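Local coordinates for putative aminopeptidase (Leishmania major, PDB 5NTH), which is an M17-family leucyl aminopeptidase that binds manganese ions and the inhibitor actinonin, and probably removes amino-terminal residues from peptides, at residues A117-S121 with A154-A158. Sequence-based numbering, arbitrary orientation.
Sequences ADSMS and AVARA
Ser121 and Arg157 illustrate how a small hydroxyl can join a helix to a second segment of the chain. Arg157 NE gives its hydrogen to Ser121 OG over 2.8 Å in a fairly straight bond (161°), the oxygen lying only 12° out of the guanidinium plane. The same hydroxyl also points at the backbone carbonyl Ala154 O, apparently as donor, though the modelled OG to O distance of 2.4 Å is too short to be relied on. One edge of the guanidinium thus faces the helix: beside NE, Arg157 NH2 makes a weak, bent bond to Ala117 O at 3.0 Å. That carbonyl also accepts the helical bond from Ser121 N, so two donors share it.

Around these polar links the backbones come close, Ser121 CA 4.9 Å from Ala154 CA, consistent with the small Ala117, Ser121 and Ala154 side chains directed at one another. Ala154 CB lies 3.9 Å from both Ala117 CB and Met120 CB, while the Met120 chain beyond leads away toward Leu104 and Ala143. Ala158 CB rests on the backbone oxygen Ser121 O, 3.4 Å away.

What positions the arginine is partly its own chain: CG sits between the backbone N and the carbonyl carbon (chi1 75°), and the chain then runs extended to NE, passing the Ser121 hydroxyl and carrying the guanidinium on to Ala117 O. Its remaining nitrogen, NH1, is hydrogen-bonded to Gly453 O. Nearby, Asp118 starts away from the partner segment, its OD2 hydrogen-bonded to Tyr465 of the second subunit and its OD1 in a salt bridge with Arg116.

The contact therefore joins the first turn of helix 117-127 to residues 154-158, which lie on helix 148-156 and run on into a loop or turn, in the N-terminal domain, with Val155 packed on strand 181-185 of the six-stranded sheet and Ala156 and Arg157 against helix 203-221.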
loop_
_atom_site.group_PDB
_atom_site.type_symbol
_atom_site.label_atom_id
_atom_site.label_comp_id
_atom_site.label_asym_id
_atom_site.label_seq_id
_atom_site.Cartn_x
_atom_site.Cartn_y
_atom_site.Cartn_z
ATOM N N ALA A 117 -28.044 -22.152 -18.963
ATOM C CA ALA A 117 -26.976 -22.059 -19.962
ATOM C C ALA A 117 -25.559 -21.991 -19.390
ATOM O O ALA A 117 -24.600 -22.276 -20.099
ATOM C CB ALA A 117 -27.222 -20.858 -20.854
ATOM N N ASP A 118 -25.432 -21.588 -18.140
ATOM C CA ASP A 118 -24.138 -21.587 -17.470
ATOM C C ASP A 118 -23.593 -22.989 -17.238
ATOM O O ASP A 118 -22.431 -23.264 -17.494
ATOM C CB ASP A 118 -24.158 -20.791 -16.135
ATOM C CG ASP A 118 -25.419 -21.015 -15.303
ATOM O OD1 ASP A 118 -26.136 -22.023 -15.499
ATOM O OD2 ASP A 118 -25.712 -20.152 -14.454
ATOM N N SER A 119 -24.438 -23.859 -16.728
ATOM C CA SER A 119 -24.056 -25.232 -16.492
ATOM C C SER A 119 -23.802 -25.980 -17.803
ATOM O O SER A 119 -22.919 -26.821 -17.887
ATOM C CB SER A 119 -25.135 -25.901 -15.664
ATOM O OG SER A 119 -25.220 -25.246 -14.410
ATOM N N MET A 120 -24.566 -25.638 -18.830
ATOM C CA MET A 120 -24.383 -26.218 -20.161
ATOM C C MET A 120 -23.001 -25.903 -20.674
ATOM O O MET A 120 -22.317 -26.773 -21.167
ATOM C CB MET A 120 -25.400 -25.665 -21.162
ATOM C CG MET A 120 -26.819 -26.152 -20.969
ATOM S SD MET A 120 -27.949 -25.662 -22.313
ATOM C CE MET A 120 -29.408 -26.549 -21.748
ATOM N N SER A 121 -22.616 -24.642 -20.556
ATOM C CA SER A 121 -21.269 -24.207 -20.902
ATOM C C SER A 121 -20.170 -24.906 -20.073
ATOM O O SER A 121 -19.166 -25.347 -20.638
ATOM C CB SER A 121 -21.180 -22.682 -20.815
ATOM O OG SER A 121 -21.647 -22.121 -22.034
ATOM N N ALA A 154 -24.570 -21.034 -25.388
ATOM C CA ALA A 154 -23.915 -21.836 -24.317
ATOM C C ALA A 154 -22.884 -22.827 -24.824
ATOM O O ALA A 154 -21.877 -23.130 -24.146
ATOM C CB ALA A 154 -24.949 -22.586 -23.504
ATOM N N VAL A 155 -23.144 -23.340 -26.012
ATOM C CA VAL A 155 -22.260 -24.301 -26.599
ATOM C C VAL A 155 -21.161 -23.634 -27.347
ATOM O O VAL A 155 -20.012 -24.004 -27.184
ATOM C CB VAL A 155 -23.012 -25.220 -27.563
ATOM C CG1 VAL A 155 -22.044 -26.139 -28.297
ATOM C CG2 VAL A 155 -24.030 -26.053 -26.792
ATOM N N ALA A 156 -21.512 -22.686 -28.199
ATOM C CA ALA A 156 -20.533 -21.932 -29.010
ATOM C C ALA A 156 -19.410 -21.360 -28.174
ATOM O O ALA A 156 -18.235 -21.468 -28.518
ATOM C CB ALA A 156 -21.216 -20.791 -29.738
ATOM N N ARG A 157 -19.796 -20.780 -27.041
ATOM C CA ARG A 157 -18.874 -20.034 -26.207
ATOM C C ARG A 157 -18.054 -20.973 -25.365
ATOM O O ARG A 157 -17.106 -20.506 -24.733
ATOM C CB ARG A 157 -19.617 -19.041 -25.292
ATOM C CG ARG A 157 -20.320 -19.697 -24.117
ATOM C CD ARG A 157 -21.006 -18.679 -23.225
ATOM N NE ARG A 157 -21.777 -19.347 -22.173
ATOM C CZ ARG A 157 -22.742 -18.798 -21.430
ATOM N NH1 ARG A 157 -23.073 -17.521 -21.596
ATOM N NH2 ARG A 157 -23.381 -19.529 -20.499
ATOM N N ALA A 158 -18.436 -22.257 -25.314
ATOM C CA ALA A 158 -17.768 -23.249 -24.469
ATOM C C ALA A 158 -16.785 -24.138 -25.237
ATOM O O ALA A 158 -16.146 -25.010 -24.661
ATOM C CB ALA A 158 -18.787 -24.083 -23.719
#